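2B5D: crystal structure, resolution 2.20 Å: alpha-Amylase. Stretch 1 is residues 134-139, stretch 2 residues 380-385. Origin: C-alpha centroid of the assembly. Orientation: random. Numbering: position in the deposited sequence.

Stretch 1 (134-139) TGKLEI
Stretch 2, residues 380-385: VTASEV

This is a small packing contact, 211 Å² counted over both sides, in which the start of a strand rests on the N-terminus of a helix with no direct hydrogen bond between them and one water as the polar link. Gly135 leaves a preceding helix at phi/psi 89/-5, a conformation where a CB would jam against the carbonyl O of Thr134; Lys136 (-76/-31) then leads into the extended strand 137-139. Lys136 N donates to Thr134 OG1 (3.3 Å), tying the turn.

Across the gap, Thr381 (-97/169, chi1 p) takes the N-cap position before helix 382-385. Its N donates to Glu384 OE1 at 2.9 Å, a link aided by the m, t rotamer of Glu384, while a weak Val385 N to Thr381 O bond (3.3 Å) begins the helical pattern.

Register is set by Glu138 and Thr381, CA atoms 6.2 Å apart and both CB atoms directed toward the partner, 3.7 Å from each other. Thr381 suits this place twice over: CG2 packs 3.7 Å from Lys136 O, and OG1 meets the water at 2.7 Å, which donates to Gly135 O at 2.8 Å. Buried Glu138 (t, p) lays its CD 3.3 Å from OG of Ser383 (p), whereas Leu137 points away.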

ATOM      1  N   THR A 134      40.043 -28.686 -15.648  1.00 65.93           N
ATOM      2  CA  THR A 134      40.360 -30.026 -15.155  1.00 64.38           C
ATOM      3  C   THR A 134      39.403 -31.098 -15.649  1.00 63.35           C
ATOM      4  O   THR A 134      39.785 -32.263 -15.694  1.00 64.22           O
ATOM      5  CB  THR A 134      40.476 -30.104 -13.605  1.00 65.19           C
ATOM      6  OG1 THR A 134      39.164 -30.080 -13.006  1.00 65.01           O
ATOM      7  CG2 THR A 134      41.355 -28.961 -13.053  1.00 63.52           C
ATOM      8  N   GLY A 135      38.179 -30.732 -16.033  1.00 61.88           N
ATOM      9  CA  GLY A 135      37.183 -31.729 -16.458  1.00 59.13           C
ATOM     10  C   GLY A 135      36.343 -32.285 -15.310  1.00 58.09           C
ATOM     11  O   GLY A 135      35.403 -33.050 -15.518  1.00 58.05           O
ATOM     12  N   LYS A 136      36.674 -31.885 -14.093  1.00 57.04           N
ATOM     13  CA  LYS A 136      35.919 -32.264 -12.906  1.00 56.66           C
ATOM     14  C   LYS A 136      34.616 -31.465 -12.814  1.00 55.66           C
ATOM     15  O   LYS A 136      33.600 -31.967 -12.291  1.00 56.29           O
ATOM     16  CB  LYS A 136      36.762 -32.031 -11.652  1.00 57.08           C
ATOM     17  CG  LYS A 136      38.145 -32.686 -11.687  1.00 58.81           C
ATOM     18  CD  LYS A 136      38.758 -32.796 -10.293  1.00 63.05           C
ATOM     19  CE  LYS A 136      39.640 -31.582  -9.968  1.00 65.53           C
ATOM     20  NZ  LYS A 136      40.951 -32.020  -9.368  1.00 66.24           N
ATOM     21  N   LEU A 137      34.654 -30.237 -13.325  1.00 54.05           N
ATOM     22  CA  LEU A 137      33.476 -29.378 -13.393  1.00 52.94           C
ATOM     23  C   LEU A 137      33.096 -29.163 -14.855  1.00 52.90           C
ATOM     24  O   LEU A 137      33.967 -29.047 -15.726  1.00 53.06           O
ATOM     25  CB  LEU A 137      33.748 -28.027 -12.732  1.00 52.18           C
ATOM     26  CG  LEU A 137      32.574 -27.065 -12.585  1.00 50.09           C
ATOM     27  CD1 LEU A 137      31.527 -27.600 -11.555  1.00 49.35           C
ATOM     28  CD2 LEU A 137      33.112 -25.750 -12.140  1.00 48.05           C
ATOM     29  N   GLU A 138      31.789 -29.130 -15.098  1.00 51.56           N
ATOM     30  CA  GLU A 138      31.202 -28.823 -16.380  1.00 50.58           C
ATOM     31  C   GLU A 138      30.168 -27.707 -16.102  1.00 50.51           C
ATOM     32  O   GLU A 138      29.278 -27.853 -15.226  1.00 50.61           O
ATOM     33  CB  GLU A 138      30.591 -30.111 -16.974  1.00 50.14           C
ATOM     34  CG  GLU A 138      29.601 -29.977 -18.107  1.00 48.99           C
ATOM     35  CD  GLU A 138      30.215 -29.482 -19.419  1.00 51.74           C
ATOM     36  OE1 GLU A 138      29.434 -29.358 -20.384  1.00 53.54           O
ATOM     37  OE2 GLU A 138      31.439 -29.197 -19.517  1.00 50.22           O
ATOM     38  N   ILE A 139      30.362 -26.571 -16.783  1.00 49.04           N
ATOM     39  CA  ILE A 139      29.531 -25.371 -16.661  1.00 47.53           C
ATOM     40  C   ILE A 139      28.800 -25.124 -17.967  1.00 46.81           C
ATOM     41  O   ILE A 139      29.423 -24.915 -19.006  1.00 45.88           O
ATOM     42  CB  ILE A 139      30.384 -24.101 -16.408  1.00 47.38           C
ATOM     43  CG1 ILE A 139      31.422 -24.318 -15.317  1.00 45.99           C
ATOM     44  CG2 ILE A 139      29.510 -22.900 -16.166  1.00 47.65           C
ATOM     45  CD1 ILE A 139      32.457 -23.271 -15.326  1.00 47.28           C
ATOM     46  N   VAL A 380      29.506 -38.566 -12.707  1.00 50.92           N
ATOM     47  CA  VAL A 380      29.776 -38.132 -14.091  1.00 50.66           C
ATOM     48  C   VAL A 380      29.364 -36.670 -14.276  1.00 50.35           C
ATOM     49  O   VAL A 380      28.520 -36.164 -13.536  1.00 50.95           O
ATOM     50  CB  VAL A 380      29.007 -39.023 -15.139  1.00 50.74           C
ATOM     51  CG1 VAL A 380      29.406 -40.496 -15.005  1.00 49.13           C
ATOM     52  CG2 VAL A 380      27.466 -38.880 -15.023  1.00 48.45           C
ATOM     53  N   THR A 381      29.976 -35.972 -15.228  1.00 49.96           N
ATOM     54  CA  THR A 381      29.436 -34.669 -15.653  1.00 49.05           C
ATOM     55  C   THR A 381      28.616 -34.978 -16.890  1.00 48.78           C
ATOM     56  O   THR A 381      28.724 -36.060 -17.444  1.00 49.10           O
ATOM     57  CB  THR A 381      30.525 -33.661 -16.022  1.00 48.44           C
ATOM     58  OG1 THR A 381      31.090 -34.054 -17.277  1.00 49.46           O
ATOM     59  CG2 THR A 381      31.586 -33.581 -14.951  1.00 47.15           C
ATOM     60  N   ALA A 382      27.827 -34.027 -17.354  1.00 48.79           N
ATOM     61  CA  ALA A 382      26.948 -34.278 -18.476  1.00 48.20           C
ATOM     62  C   ALA A 382      27.720 -34.388 -19.813  1.00 48.81           C
ATOM     63  O   ALA A 382      27.307 -35.098 -20.726  1.00 47.79           O
ATOM     64  CB  ALA A 382      25.911 -33.215 -18.540  1.00 47.83           C
ATOM     65  N   SER A 383      28.831 -33.672 -19.930  1.00 49.14           N
ATOM     66  CA  SER A 383      29.607 -33.737 -21.152  1.00 50.29           C
ATOM     67  C   SER A 383      30.384 -35.076 -21.213  1.00 50.72           C
ATOM     68  O   SER A 383      30.538 -35.629 -22.292  1.00 50.64           O
ATOM     69  CB  SER A 383      30.554 -32.565 -21.227  1.00 50.25           C
ATOM     70  OG  SER A 383      31.254 -32.519 -20.001  1.00 52.84           O
ATOM     71  N   GLU A 384      30.824 -35.619 -20.069  1.00 51.04           N
ATOM     72  CA  GLU A 384      31.352 -36.998 -20.046  1.00 50.86           C
ATOM     73  C   GLU A 384      30.356 -38.001 -20.588  1.00 51.38           C
ATOM     74  O   GLU A 384      30.715 -38.889 -21.362  1.00 51.82           O
ATOM     75  CB  GLU A 384      31.728 -37.443 -18.653  1.00 50.64           C
ATOM     76  CG  GLU A 384      33.090 -37.010 -18.216  1.00 51.81           C
ATOM     77  CD  GLU A 384      33.292 -37.233 -16.735  1.00 52.84           C
ATOM     78  OE1 GLU A 384      32.285 -37.557 -16.047  1.00 52.84           O
ATOM     79  OE2 GLU A 384      34.450 -37.083 -16.254  1.00 53.67           O
ATOM     80  N   VAL A 385      29.099 -37.891 -20.186  1.00 51.24           N
ATOM     81  CA  VAL A 385      28.161 -38.855 -20.703  1.00 50.82           C
ATOM     82  C   VAL A 385      27.856 -38.763 -22.195  1.00 50.97           C
ATOM     83  O   VAL A 385      27.732 -39.791 -22.841  1.00 50.42           O
ATOM     84  CB  VAL A 385      26.936 -39.200 -19.754  1.00 51.35           C
ATOM     85  CG1 VAL A 385      26.981 -38.450 -18.418  1.00 51.36           C
ATOM     86  CG2 VAL A 385      25.574 -39.205 -20.483  1.00 49.61           C
TER
HETATM   87  O   HOH W   1      33.485 -32.913 -17.581  1.00 52.36           O